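Local coordinates for quinoline 2-oxidoreductase large subunit (Pseudomonas putida, PDB 1T3Q), which probably hydroxylates quinoline at carbon 2 as the molybdenum-bearing large subunit of a xanthine dehydrogenase-family enzyme, using a molybdopterin cytosine dinucleotide cofactor, at residues E423-Q428 and R725-P730. Numbering follows the deposited sequence.
Sequences EGTYLQ and RHLETP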
ATOM      1  N   GLU B 423      42.747  12.265  13.083  1.00 21.42           N
ATOM      2  CA  GLU B 423      43.034  10.875  13.424  1.00 22.01           C
ATOM      3  C   GLU B 423      42.873   9.996  12.190  1.00 22.94           C
ATOM      4  O   GLU B 423      41.797   9.935  11.589  1.00 22.30           O
ATOM      5  CB  GLU B 423      42.119  10.378  14.561  1.00 21.86           C
ATOM      6  CG  GLU B 423      40.703   9.941  14.155  1.00 22.29           C
ATOM      7  CD  GLU B 423      39.751  11.101  13.906  1.00 23.76           C
ATOM      8  OE1 GLU B 423      38.877  10.963  13.023  1.00 21.96           O
ATOM      9  OE2 GLU B 423      39.856  12.139  14.598  1.00 22.15           O
ATOM     10  N   GLY B 424      43.961   9.335  11.807  1.00 24.26           N
ATOM     11  CA  GLY B 424      43.943   8.466  10.640  1.00 24.83           C
ATOM     12  C   GLY B 424      45.202   7.626  10.565  1.00 24.80           C
ATOM     13  O   GLY B 424      46.158   7.868  11.305  1.00 25.45           O
ATOM     14  N   THR B 425      45.213   6.651   9.662  1.00 22.75           N
ATOM     15  CA  THR B 425      46.356   5.756   9.508  1.00 21.65           C
ATOM     16  C   THR B 425      47.091   5.909   8.179  1.00 21.12           C
ATOM     17  O   THR B 425      47.412   4.916   7.526  1.00 22.66           O
ATOM     18  CB  THR B 425      45.907   4.293   9.651  1.00 22.36           C
ATOM     19  OG1 THR B 425      44.738   4.074   8.848  1.00 22.10           O
ATOM     20  CG2 THR B 425      45.589   3.973  11.104  1.00 20.01           C
ATOM     21  N   TYR B 426      47.380   7.144   7.787  1.00 21.45           N
ATOM     22  CA  TYR B 426      48.061   7.380   6.522  1.00 20.62           C
ATOM     23  C   TYR B 426      49.364   6.606   6.377  1.00 21.29           C
ATOM     24  O   TYR B 426      49.529   5.834   5.434  1.00 21.33           O
ATOM     25  CB  TYR B 426      48.354   8.872   6.336  1.00 22.10           C
ATOM     26  CG  TYR B 426      47.163   9.796   6.483  1.00 21.36           C
ATOM     27  CD1 TYR B 426      45.854   9.326   6.355  1.00 19.85           C
ATOM     28  CD2 TYR B 426      47.354  11.157   6.714  1.00 21.88           C
ATOM     29  CE1 TYR B 426      44.767  10.193   6.453  1.00 22.11           C
ATOM     30  CE2 TYR B 426      46.280  12.029   6.812  1.00 22.83           C
ATOM     31  CZ  TYR B 426      44.989  11.546   6.681  1.00 22.37           C
ATOM     32  OH  TYR B 426      43.930  12.419   6.767  1.00 22.20           O
ATOM     33  N   LEU B 427      50.297   6.821   7.304  1.00 20.96           N
ATOM     34  CA  LEU B 427      51.585   6.142   7.249  1.00 20.52           C
ATOM     35  C   LEU B 427      51.443   4.629   7.301  1.00 20.87           C
ATOM     36  O   LEU B 427      52.026   3.918   6.484  1.00 21.40           O
ATOM     37  CB  LEU B 427      52.498   6.599   8.398  1.00 20.26           C
ATOM     38  CG  LEU B 427      53.880   5.928   8.390  1.00 21.12           C
ATOM     39  CD1 LEU B 427      54.589   6.239   7.078  1.00 22.19           C
ATOM     40  CD2 LEU B 427      54.713   6.412   9.567  1.00 21.92           C
ATOM     41  N   GLN B 428      50.672   4.137   8.264  1.00 20.54           N
ATOM     42  CA  GLN B 428      50.486   2.699   8.411  1.00 22.38           C
ATOM     43  C   GLN B 428      49.857   2.077   7.167  1.00 21.79           C
ATOM     44  O   GLN B 428      50.122   0.915   6.850  1.00 20.29           O
ATOM     45  CB  GLN B 428      49.643   2.392   9.651  1.00 24.61           C
ATOM     46  CG  GLN B 428      49.352   0.912   9.845  1.00 31.49           C
ATOM     47  CD  GLN B 428      48.857   0.577  11.243  1.00 33.54           C
ATOM     48  OE1 GLN B 428      48.220   1.399  11.908  1.00 34.27           O
ATOM     49  NE2 GLN B 428      49.134  -0.644  11.687  1.00 33.24           N
ATOM     50  N   ARG B 725      42.704  -5.555   3.451  1.00 20.83           N
ATOM     51  CA  ARG B 725      43.164  -5.531   4.829  1.00 23.22           C
ATOM     52  C   ARG B 725      42.528  -4.300   5.478  1.00 22.77           C
ATOM     53  O   ARG B 725      42.253  -3.300   4.800  1.00 22.32           O
ATOM     54  CB  ARG B 725      44.696  -5.496   4.892  1.00 24.33           C
ATOM     55  CG  ARG B 725      45.329  -6.849   4.550  1.00 25.05           C
ATOM     56  CD  ARG B 725      44.856  -7.911   5.537  1.00 28.78           C
ATOM     57  NE  ARG B 725      45.234  -9.279   5.179  1.00 33.49           N
ATOM     58  N   HIS B 726      42.274  -4.383   6.781  1.00 22.60           N
ATOM     59  CA  HIS B 726      41.623  -3.297   7.509  1.00 21.67           C
ATOM     60  C   HIS B 726      42.424  -2.714   8.673  1.00 23.40           C
ATOM     61  O   HIS B 726      43.197  -3.414   9.336  1.00 21.42           O
ATOM     62  CB  HIS B 726      40.286  -3.785   8.074  1.00 21.89           C
ATOM     63  CG  HIS B 726      39.387  -4.427   7.063  1.00 21.32           C
ATOM     64  ND1 HIS B 726      38.520  -3.706   6.273  1.00 20.09           N
ATOM     65  CD2 HIS B 726      39.219  -5.727   6.720  1.00 19.31           C
ATOM     66  CE1 HIS B 726      37.854  -4.532   5.487  1.00 20.77           C
ATOM     67  NE2 HIS B 726      38.260  -5.765   5.738  1.00 21.74           N
ATOM     68  N   LEU B 727      42.215  -1.422   8.907  1.00 22.45           N
ATOM     69  CA  LEU B 727      42.820  -0.695  10.015  1.00 22.85           C
ATOM     70  C   LEU B 727      41.641   0.076  10.592  1.00 23.29           C
ATOM     71  O   LEU B 727      40.731   0.453   9.850  1.00 22.67           O
ATOM     72  CB  LEU B 727      43.897   0.279   9.532  1.00 22.19           C
ATOM     73  CG  LEU B 727      45.161  -0.326   8.917  1.00 23.34           C
ATOM     74  CD1 LEU B 727      46.080   0.800   8.450  1.00 24.73           C
ATOM     75  CD2 LEU B 727      45.865  -1.206   9.940  1.00 24.94           C
ATOM     76  N   GLU B 728      41.629   0.295  11.904  1.00 23.43           N
ATOM     77  CA  GLU B 728      40.526   1.028  12.519  1.00 24.22           C
ATOM     78  C   GLU B 728      40.976   2.157  13.432  1.00 24.74           C
ATOM     79  O   GLU B 728      41.635   1.934  14.450  1.00 25.66           O
ATOM     80  CB  GLU B 728      39.608   0.078  13.305  1.00 26.11           C
ATOM     81  CG  GLU B 728      38.859  -0.928  12.430  1.00 29.77           C
ATOM     82  CD  GLU B 728      37.852  -1.760  13.207  1.00 32.86           C
ATOM     83  OE1 GLU B 728      38.222  -2.317  14.259  1.00 37.26           O
ATOM     84  OE2 GLU B 728      36.690  -1.869  12.764  1.00 31.57           O
ATOM     85  N   THR B 729      40.624   3.378  13.044  1.00 23.16           N
ATOM     86  CA  THR B 729      40.936   4.562  13.830  1.00 21.68           C
ATOM     87  C   THR B 729      39.567   5.179  14.085  1.00 20.98           C
ATOM     88  O   THR B 729      39.032   5.910  13.248  1.00 20.88           O
ATOM     89  CB  THR B 729      41.823   5.549  13.054  1.00 22.46           C
ATOM     90  OG1 THR B 729      42.993   4.867  12.586  1.00 21.53           O
ATOM     91  CG2 THR B 729      42.253   6.701  13.965  1.00 21.53           C
ATOM     92  N   PRO B 730      38.972   4.868  15.247  1.00 20.64           N
ATOM     93  CA  PRO B 730      37.653   5.363  15.640  1.00 20.08           C
ATOM     94  C   PRO B 730      37.512   6.874  15.640  1.00 20.37           C
ATOM     95  O   PRO B 730      38.412   7.600  16.070  1.00 17.80           O
ATOM     96  CB  PRO B 730      37.459   4.781  17.044  1.00 22.26           C
ATOM     97  CG  PRO B 730      38.334   3.572  17.051  1.00 23.11           C
ATOM     98  CD  PRO B 730      39.560   4.048  16.322  1.00 21.36           C
TER
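Glu423 meets Thr729 through its aliphatic part: CG packs on Thr729 CG2 at 3.6 Å, and CB touches the same methyl. The chain bends at chi2 (-78°), and the carboxylate OE1 forms a salt bridge with Lys739. Gly424 passes Thr729 with backbone alone, its N 3.8 Å from CG2 of that residue. Thr425 touches two residues, Thr729 with its methyl and Leu727 with its hydroxyl side. Its CG2 approaches Thr729 OG1 at 3.1 Å, a close methyl-to-oxygen contact between side chains that run antiparallel alongside each other. Its OG1, held between the backbone N and the carbonyl carbon (chi1 47°), rests 3.6 Å from Leu727 CD1. No hydrogen bond joins the two segments directly; instead, the OG1 atoms of Thr425 and Thr729 both bond to Asp665 OD2, while Thr425 OG1 also bonds to Asn639. An alanine in place of Thr425 would probably leave Asp665 and Asn639 without this hydroxyl partner and open a gap beside Thr729 OG1. Gln428, its chain stretched out past CG, lays its CG 3.6 Å from Leu727 CD1 and its CD 3.7 Å from Leu727 CD2, so the leucine's two methyls meet successive parts of the glutamine. This surface contact, with the Pro730 side chain about 10 Å from the bound pterin cytosine dinucleotide, joins the N-terminal end of helix 426-437 to the chain continuing from strand 722-726, beside strand 655-665, where Leu727 also touches Val663.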